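Local coordinates for tRNA (adenine(58)-N(1))-methyltransferase TrmI (Thermus thermophilus, PDB 5C0O), which transfers a methyl group from S-adenosylmethionine to N1 of adenosine 58 in tRNA, a modification required for growth at extreme temperatures, at residues 98-103 with 169-174; 120-125 with 148-153; 194-199 with 242-247. The protein carries 1 engineered substitution. All coordinates share one frame; numbering follows the deposited sequence.

Contact 1: residues 98-103 with 169-174; sequences LEAGTG and LDLMEP. With SAM (S-adenosylmethionine), chain E.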
loop_
_atom_site.group_PDB
_atom_site.type_symbol
_atom_site.label_atom_id
_atom_site.label_comp_id
_atom_site.label_asym_id
_atom_site.label_seq_id
_atom_site.Cartn_x
_atom_site.Cartn_y
_atom_site.Cartn_z
ATOM N N LEU A 98 -4.971 -19.748 22.240
ATOM C CA LEU A 98 -5.407 -20.886 21.438
ATOM C C LEU A 98 -5.010 -20.677 19.978
ATOM O O LEU A 98 -5.032 -19.546 19.491
ATOM C CB LEU A 98 -6.921 -21.064 21.558
ATOM C CG LEU A 98 -7.496 -22.423 21.158
ATOM C CD1 LEU A 98 -7.275 -23.437 22.261
ATOM C CD2 LEU A 98 -8.971 -22.294 20.840
ATOM N N GLU A 99 -4.639 -21.753 19.284
ATOM C CA GLU A 99 -4.264 -21.648 17.872
ATOM C C GLU A 99 -4.814 -22.771 17.005
ATOM O O GLU A 99 -4.920 -23.918 17.436
ATOM C CB GLU A 99 -2.742 -21.618 17.711
ATOM C CG GLU A 99 -2.299 -21.287 16.277
ATOM C CD GLU A 99 -0.816 -21.502 16.028
ATOM O OE1 GLU A 99 -0.115 -22.011 16.926
ATOM O OE2 GLU A 99 -0.356 -21.167 14.918
ATOM N N ALA A 100 -5.160 -22.417 15.773
ATOM C CA ALA A 100 -5.437 -23.394 14.727
ATOM C C ALA A 100 -5.394 -22.694 13.362
ATOM O O ALA A 100 -5.965 -21.612 13.233
ATOM C CB ALA A 100 -6.783 -24.050 14.947
ATOM N N GLY A 101 -4.733 -23.262 12.347
ATOM C CA GLY A 101 -4.018 -24.529 12.408
ATOM C C GLY A 101 -2.519 -24.306 12.507
ATOM O O GLY A 101 -2.023 -23.245 12.130
ATOM N N THR A 102 -1.795 -25.305 13.001
ATOM C CA THR A 102 -0.354 -25.176 13.202
ATOM C C THR A 102 0.394 -25.058 11.876
ATOM O O THR A 102 1.436 -24.410 11.805
ATOM C CB THR A 102 0.218 -26.370 13.986
ATOM O OG1 THR A 102 -0.711 -26.777 14.997
ATOM C CG2 THR A 102 1.542 -25.997 14.636
ATOM N N GLY A 103 -0.140 -25.691 10.834
ATOM C CA GLY A 103 0.436 -25.614 9.501
ATOM C C GLY A 103 1.869 -26.109 9.458
ATOM O O GLY A 103 2.122 -27.312 9.525
ATOM N N LEU A 169 -6.233 -17.541 14.696
ATOM C CA LEU A 169 -6.735 -18.412 13.638
ATOM C C LEU A 169 -6.038 -18.193 12.302
ATOM O O LEU A 169 -5.852 -17.061 11.857
ATOM C CB LEU A 169 -8.242 -18.211 13.453
ATOM C CG LEU A 169 -9.175 -18.704 14.561
ATOM C CD1 LEU A 169 -10.609 -18.480 14.127
ATOM C CD2 LEU A 169 -8.948 -20.173 14.902
ATOM N N ASP A 170 -5.655 -19.301 11.677
ATOM C CA ASP A 170 -5.227 -19.303 10.287
ATOM C C ASP A 170 -5.730 -20.580 9.625
ATOM O O ASP A 170 -5.028 -21.591 9.581
ATOM C CB ASP A 170 -3.706 -19.196 10.169
ATOM C CG ASP A 170 -3.231 -19.162 8.722
ATOM O OD1 ASP A 170 -4.080 -19.188 7.808
ATOM O OD2 ASP A 170 -2.005 -19.094 8.499
ATOM N N LEU A 171 -6.962 -20.525 9.131
ATOM C CA LEU A 171 -7.547 -21.631 8.385
ATOM C C LEU A 171 -8.554 -21.088 7.374
ATOM O O LEU A 171 -8.887 -19.903 7.394
ATOM C CB LEU A 171 -8.215 -22.645 9.324
ATOM C CG LEU A 171 -8.297 -22.322 10.820
ATOM C CD1 LEU A 171 -9.453 -21.371 11.105
ATOM C CD2 LEU A 171 -8.420 -23.597 11.640
ATOM N N MET A 172 -9.031 -21.957 6.489
ATOM C CA MET A 172 -9.876 -21.536 5.377
ATOM C C MET A 172 -11.313 -21.242 5.806
ATOM O O MET A 172 -11.989 -20.415 5.191
ATOM C CB MET A 172 -9.872 -22.609 4.285
ATOM N N GLU A 173 -11.772 -21.917 6.858
ATOM C CA GLU A 173 -13.159 -21.801 7.312
ATOM C C GLU A 173 -13.251 -21.482 8.807
ATOM O O GLU A 173 -13.739 -22.297 9.592
ATOM C CB GLU A 173 -13.917 -23.093 6.994
ATOM C CG GLU A 173 -14.277 -23.245 5.522
ATOM C CD GLU A 173 -14.295 -24.689 5.061
ATOM O OE1 GLU A 173 -13.243 -25.358 5.150
ATOM O OE2 GLU A 173 -15.361 -25.153 4.608
ATOM N N PRO A 174 -12.789 -20.285 9.205
ATOM C CA PRO A 174 -12.820 -19.837 10.605
ATOM C C PRO A 174 -14.221 -19.756 11.212
ATOM O O PRO A 174 -14.357 -19.708 12.431
ATOM C CB PRO A 174 -12.193 -18.436 10.542
ATOM C CG PRO A 174 -12.261 -18.033 9.109
ATOM C CD PRO A 174 -12.145 -19.293 8.330
HETATM N N SAM E . 0.175 -19.404 9.834
HETATM C CA SAM E . 0.268 -20.866 9.846
HETATM C C SAM E . 1.699 -21.332 10.088
HETATM O O SAM E . 2.023 -22.502 9.886
HETATM O OXT SAM E . 2.569 -20.551 10.476
HETATM C CB SAM E . -0.243 -21.472 8.542
HETATM C CG SAM E . -1.340 -22.518 8.723
HETATM S SD SAM E . -1.757 -23.370 7.179
HETATM C CE SAM E . -2.150 -21.972 6.099
HETATM C "C5'" SAM E . -3.405 -24.023 7.548
HETATM C "C4'" SAM E . -3.361 -25.309 8.371
HETATM O "O4'" SAM E . -4.474 -25.346 9.235
HETATM C "C3'" SAM E . -3.426 -26.584 7.540
HETATM O "O3'" SAM E . -2.152 -27.180 7.475
HETATM C "C2'" SAM E . -4.396 -27.499 8.269
HETATM O "O2'" SAM E . -3.724 -28.639 8.759
HETATM C "C1'" SAM E . -4.888 -26.678 9.448
HETATM N N9 SAM E . -6.352 -26.680 9.600
HETATM C C8 SAM E . -7.284 -26.366 8.647
HETATM N N7 SAM E . -8.514 -26.477 9.199
HETATM C C5 SAM E . -8.376 -26.854 10.489
HETATM C C6 SAM E . -9.298 -27.107 11.494
HETATM N N6 SAM E . -10.599 -26.989 11.251
HETATM N N1 SAM E . -8.855 -27.484 12.746
HETATM C C2 SAM E . -7.502 -27.607 12.990
HETATM N N3 SAM E . -6.592 -27.353 11.985
HETATM C C4 SAM E . -7.023 -26.981 10.755
#

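Contact 2: residues 120-125 with 148-153; sequences LVESYE and RFHLGK. With SAM (S-adenosylmethionine), chain E.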
loop_
_atom_site.group_PDB
_atom_site.type_symbol
_atom_site.label_atom_id
_atom_site.label_comp_id
_atom_site.label_asym_id
_atom_site.label_seq_id
_atom_site.Cartn_x
_atom_site.Cartn_y
_atom_site.Cartn_z
ATOM N N LEU A 120 1.419 -20.122 27.772
ATOM C CA LEU A 120 1.234 -21.327 26.971
ATOM C C LEU A 120 0.555 -21.056 25.627
ATOM O O LEU A 120 -0.251 -20.135 25.491
ATOM C CB LEU A 120 0.424 -22.371 27.748
ATOM C CG LEU A 120 0.383 -23.759 27.093
ATOM C CD1 LEU A 120 1.425 -24.688 27.701
ATOM C CD2 LEU A 120 -1.011 -24.370 27.153
ATOM N N VAL A 121 0.910 -21.881 24.645
ATOM C CA VAL A 121 0.299 -21.874 23.325
ATOM C C VAL A 121 -0.385 -23.217 23.065
ATOM O O VAL A 121 0.286 -24.231 22.865
ATOM C CB VAL A 121 1.351 -21.607 22.233
ATOM C CG1 VAL A 121 0.729 -21.673 20.831
ATOM C CG2 VAL A 121 2.042 -20.267 22.481
ATOM N N GLU A 122 -1.716 -23.209 23.069
ATOM C CA GLU A 122 -2.509 -24.421 22.867
ATOM C C GLU A 122 -2.936 -24.523 21.399
ATOM O O GLU A 122 -3.926 -23.914 20.990
ATOM C CB GLU A 122 -3.732 -24.412 23.792
ATOM C CG GLU A 122 -4.255 -25.791 24.156
ATOM C CD GLU A 122 -3.595 -26.345 25.402
ATOM O OE1 GLU A 122 -3.757 -25.739 26.483
ATOM O OE2 GLU A 122 -2.908 -27.380 25.301
ATOM N N SER A 123 -2.188 -25.300 20.617
ATOM C CA SER A 123 -2.322 -25.296 19.159
ATOM C C SER A 123 -2.824 -26.620 18.585
ATOM O O SER A 123 -2.352 -27.693 18.967
ATOM C CB SER A 123 -0.977 -24.945 18.520
ATOM O OG SER A 123 -1.055 -25.001 17.107
ATOM N N TYR A 124 -3.771 -26.525 17.650
ATOM C CA TYR A 124 -4.392 -27.696 17.030
ATOM C C TYR A 124 -4.115 -27.774 15.528
ATOM O O TYR A 124 -4.180 -26.768 14.826
ATOM C CB TYR A 124 -5.905 -27.674 17.268
ATOM C CG TYR A 124 -6.283 -27.743 18.727
ATOM C CD1 TYR A 124 -6.159 -26.630 19.549
ATOM C CD2 TYR A 124 -6.763 -28.919 19.287
ATOM C CE1 TYR A 124 -6.501 -26.686 20.883
ATOM C CE2 TYR A 124 -7.104 -28.987 20.623
ATOM C CZ TYR A 124 -6.973 -27.866 21.416
ATOM O OH TYR A 124 -7.311 -27.923 22.747
ATOM N N GLU A 125 -3.809 -28.978 15.048
ATOM C CA GLU A 125 -3.640 -29.239 13.618
ATOM C C GLU A 125 -4.380 -30.521 13.256
ATOM O O GLU A 125 -4.313 -31.506 13.987
ATOM C CB GLU A 125 -2.158 -29.351 13.247
ATOM C CG GLU A 125 -1.897 -29.623 11.765
ATOM C CD GLU A 125 -2.549 -28.595 10.854
ATOM O OE1 GLU A 125 -2.615 -27.413 11.251
ATOM O OE2 GLU A 125 -3.001 -28.966 9.747
ATOM N N ARG A 148 1.741 -26.588 23.602
ATOM C CA ARG A 148 1.055 -27.878 23.624
ATOM C C ARG A 148 0.406 -28.157 22.275
ATOM O O ARG A 148 -0.646 -27.599 21.961
ATOM C CB ARG A 148 -0.015 -27.919 24.721
ATOM C CG ARG A 148 0.392 -28.659 25.996
ATOM C CD ARG A 148 -0.803 -29.358 26.654
ATOM N NE ARG A 148 -1.329 -28.625 27.805
ATOM C CZ ARG A 148 -2.522 -28.841 28.350
ATOM N NH1 ARG A 148 -3.334 -29.762 27.845
ATOM N NH2 ARG A 148 -2.912 -28.130 29.398
ATOM N N PHE A 149 1.031 -29.017 21.478
ATOM C CA PHE A 149 0.467 -29.395 20.189
ATOM C C PHE A 149 -0.694 -30.362 20.380
ATOM O O PHE A 149 -0.672 -31.201 21.280
ATOM C CB PHE A 149 1.529 -30.033 19.289
ATOM C CG PHE A 149 2.660 -29.111 18.931
ATOM C CD1 PHE A 149 2.597 -28.323 17.793
ATOM C CD2 PHE A 149 3.792 -29.042 19.724
ATOM C CE1 PHE A 149 3.639 -27.479 17.459
ATOM C CE2 PHE A 149 4.837 -28.201 19.395
ATOM C CZ PHE A 149 4.760 -27.418 18.260
ATOM N N HIS A 150 -1.703 -30.232 19.526
ATOM C CA HIS A 150 -2.851 -31.132 19.537
ATOM C C HIS A 150 -3.204 -31.556 18.115
ATOM O O HIS A 150 -3.122 -30.754 17.184
ATOM C CB HIS A 150 -4.056 -30.461 20.198
ATOM C CG HIS A 150 -3.855 -30.129 21.644
ATOM N ND1 HIS A 150 -4.163 -31.007 22.661
ATOM C CD2 HIS A 150 -3.390 -29.007 22.244
ATOM C CE1 HIS A 150 -3.890 -30.443 23.825
ATOM N NE2 HIS A 150 -3.419 -29.230 23.599
ATOM N N LEU A 151 -3.585 -32.819 17.956
ATOM C CA LEU A 151 -4.038 -33.327 16.667
ATOM C C LEU A 151 -5.549 -33.201 16.538
ATOM O O LEU A 151 -6.283 -33.456 17.493
ATOM C CB LEU A 151 -3.631 -34.792 16.482
ATOM C CG LEU A 151 -4.042 -35.401 15.138
ATOM C CD1 LEU A 151 -3.127 -34.908 14.025
ATOM C CD2 LEU A 151 -4.056 -36.919 15.205
ATOM N N GLY A 152 -6.003 -32.809 15.352
ATOM C CA GLY A 152 -7.416 -32.843 15.020
ATOM C C GLY A 152 -8.057 -31.481 14.862
ATOM O O GLY A 152 -7.437 -30.448 15.117
ATOM N N LYS A 153 -9.315 -31.492 14.433
ATOM C CA LYS A 153 -10.083 -30.271 14.242
ATOM C C LYS A 153 -10.291 -29.534 15.555
ATOM O O LYS A 153 -10.500 -30.151 16.598
ATOM C CB LYS A 153 -11.441 -30.583 13.619
ATOM C CG LYS A 153 -11.370 -31.336 12.310
ATOM C CD LYS A 153 -12.684 -31.234 11.561
ATOM C CE LYS A 153 -12.662 -32.054 10.285
ATOM N NZ LYS A 153 -13.397 -31.371 9.184
HETATM N N SAM E . 0.175 -19.404 9.834
HETATM C CA SAM E . 0.268 -20.866 9.846
HETATM C C SAM E . 1.699 -21.332 10.088
HETATM O O SAM E . 2.023 -22.502 9.886
HETATM O OXT SAM E . 2.569 -20.551 10.476
HETATM C CB SAM E . -0.243 -21.472 8.542
HETATM C CG SAM E . -1.340 -22.518 8.723
HETATM S SD SAM E . -1.757 -23.370 7.179
HETATM C CE SAM E . -2.150 -21.972 6.099
HETATM C "C5'" SAM E . -3.405 -24.023 7.548
HETATM C "C4'" SAM E . -3.361 -25.309 8.371
HETATM O "O4'" SAM E . -4.474 -25.346 9.235
HETATM C "C3'" SAM E . -3.426 -26.584 7.540
HETATM O "O3'" SAM E . -2.152 -27.180 7.475
HETATM C "C2'" SAM E . -4.396 -27.499 8.269
HETATM O "O2'" SAM E . -3.724 -28.639 8.759
HETATM C "C1'" SAM E . -4.888 -26.678 9.448
HETATM N N9 SAM E . -6.352 -26.680 9.600
HETATM C C8 SAM E . -7.284 -26.366 8.647
HETATM N N7 SAM E . -8.514 -26.477 9.199
HETATM C C5 SAM E . -8.376 -26.854 10.489
HETATM C C6 SAM E . -9.298 -27.107 11.494
HETATM N N6 SAM E . -10.599 -26.989 11.251
HETATM N N1 SAM E . -8.855 -27.484 12.746
HETATM C C2 SAM E . -7.502 -27.607 12.990
HETATM N N3 SAM E . -6.592 -27.353 11.985
HETATM C C4 SAM E . -7.023 -26.981 10.755
#

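Contact 3: residues 194-199 with 242-247; sequences YLPNIT and HTAFLV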
loop_
_atom_site.group_PDB
_atom_site.type_symbol
_atom_site.label_atom_id
_atom_site.label_comp_id
_atom_site.label_asym_id
_atom_site.label_seq_id
_atom_site.Cartn_x
_atom_site.Cartn_y
_atom_site.Cartn_z
ATOM N N TYR A 194 -6.654 -14.975 10.079
ATOM C CA TYR A 194 -5.826 -14.678 8.919
ATOM C C TYR A 194 -6.522 -15.184 7.653
ATOM O O TYR A 194 -6.624 -16.394 7.447
ATOM C CB TYR A 194 -4.456 -15.334 9.123
ATOM C CG TYR A 194 -3.428 -15.146 8.035
ATOM C CD1 TYR A 194 -2.643 -14.004 7.983
ATOM C CD2 TYR A 194 -3.203 -16.137 7.094
ATOM C CE1 TYR A 194 -1.683 -13.845 7.003
ATOM C CE2 TYR A 194 -2.245 -15.989 6.111
ATOM C CZ TYR A 194 -1.488 -14.841 6.070
ATOM O OH TYR A 194 -0.531 -14.688 5.093
ATOM N N LEU A 195 -7.013 -14.261 6.822
ATOM C CA LEU A 195 -7.857 -14.616 5.674
ATOM C C LEU A 195 -7.451 -13.904 4.372
ATOM O O LEU A 195 -7.458 -12.672 4.312
ATOM C CB LEU A 195 -9.318 -14.303 5.997
ATOM C CG LEU A 195 -9.956 -15.313 6.952
ATOM C CD1 LEU A 195 -11.224 -14.746 7.557
ATOM C CD2 LEU A 195 -10.242 -16.622 6.225
ATOM N N PRO A 196 -7.106 -14.677 3.319
ATOM C CA PRO A 196 -6.618 -14.069 2.071
ATOM C C PRO A 196 -7.670 -13.336 1.240
ATOM O O PRO A 196 -7.394 -12.245 0.744
ATOM C CB PRO A 196 -6.082 -15.269 1.279
ATOM C CG PRO A 196 -5.892 -16.345 2.269
ATOM C CD PRO A 196 -6.955 -16.143 3.287
ATOM N N ASN A 197 -8.843 -13.936 1.070
ATOM C CA ASN A 197 -9.885 -13.350 0.234
ATOM C C ASN A 197 -10.823 -12.459 1.031
ATOM O O ASN A 197 -11.213 -12.802 2.148
ATOM C CB ASN A 197 -10.691 -14.447 -0.462
ATOM C CG ASN A 197 -9.859 -15.252 -1.439
ATOM O OD1 ASN A 197 -9.656 -14.842 -2.582
ATOM N ND2 ASN A 197 -9.376 -16.404 -0.996
ATOM N N ILE A 198 -11.191 -11.323 0.447
ATOM C CA ILE A 198 -12.104 -10.396 1.102
ATOM C C ILE A 198 -13.478 -11.037 1.259
ATOM O O ILE A 198 -14.259 -10.647 2.118
ATOM C CB ILE A 198 -12.233 -9.065 0.315
ATOM C CG1 ILE A 198 -12.879 -7.972 1.178
ATOM C CG2 ILE A 198 -13.035 -9.263 -0.982
ATOM C CD1 ILE A 198 -12.095 -7.589 2.424
ATOM N N THR A 199 -13.760 -12.032 0.429
ATOM C CA THR A 199 -15.035 -12.730 0.489
ATOM C C THR A 199 -15.112 -13.612 1.730
ATOM O O THR A 199 -16.182 -13.779 2.319
ATOM C CB THR A 199 -15.252 -13.582 -0.766
ATOM O OG1 THR A 199 -14.002 -14.149 -1.176
ATOM C CG2 THR A 199 -15.806 -12.726 -1.891
ATOM N N HIS A 242 0.417 -8.827 -1.675
ATOM C CA HIS A 242 -0.649 -9.148 -0.733
ATOM C C HIS A 242 -0.497 -10.550 -0.151
ATOM O O HIS A 242 0.054 -11.444 -0.794
ATOM C CB HIS A 242 -2.007 -9.008 -1.429
ATOM C CG HIS A 242 -3.165 -9.503 -0.618
ATOM N ND1 HIS A 242 -3.581 -8.887 0.543
ATOM C CD2 HIS A 242 -4.001 -10.552 -0.806
ATOM C CE1 HIS A 242 -4.621 -9.537 1.036
ATOM N NE2 HIS A 242 -4.894 -10.552 0.236
ATOM N N THR A 243 -0.973 -10.723 1.080
ATOM C CA THR A 243 -1.039 -12.031 1.724
ATOM C C THR A 243 -2.458 -12.320 2.174
ATOM O O THR A 243 -3.115 -13.230 1.665
ATOM C CB THR A 243 -0.122 -12.127 2.960
ATOM O OG1 THR A 243 0.005 -10.837 3.573
ATOM C CG2 THR A 243 1.250 -12.659 2.578
ATOM N N ALA A 244 -2.921 -11.535 3.142
ATOM C CA ALA A 244 -4.228 -11.759 3.733
ATOM C C ALA A 244 -4.716 -10.570 4.547
ATOM O O ALA A 244 -3.947 -9.676 4.905
ATOM C CB ALA A 244 -4.190 -13.003 4.606
ATOM N N PHE A 245 -6.015 -10.570 4.820
ATOM C CA PHE A 245 -6.614 -9.612 5.733
ATOM C C PHE A 245 -6.552 -10.160 7.148
ATOM O O PHE A 245 -6.532 -11.375 7.348
ATOM C CB PHE A 245 -8.065 -9.329 5.351
ATOM C CG PHE A 245 -8.230 -8.756 3.975
ATOM C CD1 PHE A 245 -8.265 -9.583 2.866
ATOM C CD2 PHE A 245 -8.360 -7.393 3.792
ATOM C CE1 PHE A 245 -8.420 -9.059 1.600
ATOM C CE2 PHE A 245 -8.515 -6.862 2.530
ATOM C CZ PHE A 245 -8.546 -7.696 1.433
ATOM N N LEU A 246 -6.518 -9.259 8.124
ATOM C CA LEU A 246 -6.624 -9.640 9.526
ATOM C C LEU A 246 -7.959 -9.163 10.076
ATOM O O LEU A 246 -8.272 -7.976 10.021
ATOM C CB LEU A 246 -5.468 -9.056 10.342
ATOM C CG LEU A 246 -4.053 -9.515 9.971
ATOM C CD1 LEU A 246 -3.041 -8.997 10.980
ATOM C CD2 LEU A 246 -3.970 -11.028 9.872
ATOM N N VAL A 247 -8.741 -10.102 10.601
ATOM C CA VAL A 247 -10.049 -9.799 11.166
ATOM C C VAL A 247 -10.033 -10.009 12.671
ATOM O O VAL A 247 -9.820 -11.124 13.133
ATOM C CB VAL A 247 -11.145 -10.681 10.550
ATOM C CG1 VAL A 247 -12.514 -10.324 11.131
ATOM C CG2 VAL A 247 -11.139 -10.546 9.035
#

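Contact 1: residues 98-103 with 169-174
A100 and L171 meet over one face of the SAM adenine: L171 CD2 stands 3.5 Å above SAM C5, while A100 CB sits over the C2 end of the same face. The two side chains also touch each other, A100 CB to L171 CD2 at 3.7 Å, so the base rests against an apolar patch built from both segments. The other flat group is the D170 carboxylate. With CG anti to the backbone N (chi1 -179°), it is carried toward the methionine end of the cofactor, where the SAM amino N donates to D170 OD2 at 2.6 Å. D170 OD1 faces the SAM methyl, CE, at 3.8 Å.

Two backbone bonds tie the segments. D170 N gives a nearly straight bond to A100 O, 2.8 Å long, and G101 N reaches D170 O at 3.2 Å from well above the carbonyl plane. A cis peptide precedes G101, whose CA comes within 3.3 Å of SAM O4'; any side chain on it would run into the ribose. This is the glycine-rich turn after the first strand of a Rossmann-like methyltransferase.

Strand 96-100 runs parallel to both its neighbours, 120-125 and 164-169. L169 packs on L191 and A193 of strand 189-195, and E99 reaches S123 and T108, the latter on helix 106-115.

Contact 2: residues 120-125 with 148-153
E122 lies alongside R148 and reaches across to H150, and its chain is worth following outward from CB. The first torsion sets CG anti to the backbone N (chi1 -153°), and CG comes 3.6 Å from H150 NE2. A bend at chi2 then swings CD back over the strand 147-151 side. OE2 does most of the work: it accepts from H150 NE2 at 2.6 Å, a straight bond that lies in the imidazole plane and enters on the anti side of the carboxylate. The same oxygen sits 3.2 Å from R148 NE, over a face of the guanidinium; no N-H points at it, so this salt bridge acts through charge alone. OE1 turns the other way and is hydrogen-bonded to Y164 OH.

Further along, the H150 and Y124 rings form an offset stack, centroids 4.5 Å apart and planes at 16°, with H150 CB over the tyrosine face. Five backbone hydrogen bonds, the one from H150 N to S123 O weak, knit the parallel strands, the neighbours of a beta-alpha-beta unit with helix 128-139 between them. At its end E125 binds SAM and holds G103 N through OE1; its OE2 is modelled too near the ribose O2' for the details there to be trusted.

With an alanine at E122, H150 NE2 would probably be left without its acceptor and R148 without this counter-charge, and the imidazole would be freer to turn. A carboxylate beside both groups is likely to favour protonation of H150, while the arginine and the imidazole N-H should stabilise the negative charge on E122.

Contact 3: residues 194-199 with 242-247
Y194 presents a ring face to A244, whose CB lies over its centre, 3.6 Å from the Y194 ring centroid and 14° off the normal: a CH-pi contact. Its CG is anti to the backbone N (chi1 -180°), which turns the ring along the 242-247 segment. L246 CD2 comes to the ring edge, 3.8 Å from Y194 CD1, and T243 crosses the far end at about a right angle, with T243 CB 3.4 Å from Y194 OH. The hydroxyl itself has a weak bond to D81, which T243 OG1 also meets.

On the other face of the sheet, F245 and I198 make a second CH-pi pair. I198 CD1 stands 3.8 Å from the F245 ring centroid, over the face but shifted toward the rim, while L195 O lies at the ring's edge. W226 of the fourth subunit meets the F245 ring edge-to-face, so this packing belongs partly to the tetramer interface.

L195 and F245 are an antiparallel hydrogen-bonded pair: L195 N to F245 O spans 3.0 Å, and F245 N returns a bond to L195 O. Strand 245-251 slots in antiparallel between 189-195 and 213-229, as the last strand does in class I SAM-dependent methyltransferases.

Beyond the strand end, H242 NE2 donates to P196 O at 3.1 Å, directed at a lone pair and within the imidazole plane. That bond fixes the rotation of the H242 ring, identifies NE2 as a proton-bearing nitrogen, and satisfies a carbonyl in the turn leading into helix 198-208.

How the contacts relate
All three contacts lie on one mixed sheet, the core of the catalytic domain. Contact 2 comes within the chain span between the two halves of contact 1, and contact 3 follows both. Centres of contacts 1 and 2 are about 10 Å apart; they join through neighbouring strands 96-100 and 120-125, and both touch SAM, so adjacent strand ends share the cofactor. Contact 3 lies about 13 Å from contact 1, centre to centre, and reaches it through the pairing of L169 with Y194. Contacts 2 and 3 do not touch, with centres about 23 Å apart: the sheet thus runs from its SAM-binding half to a half engaged with other subunits.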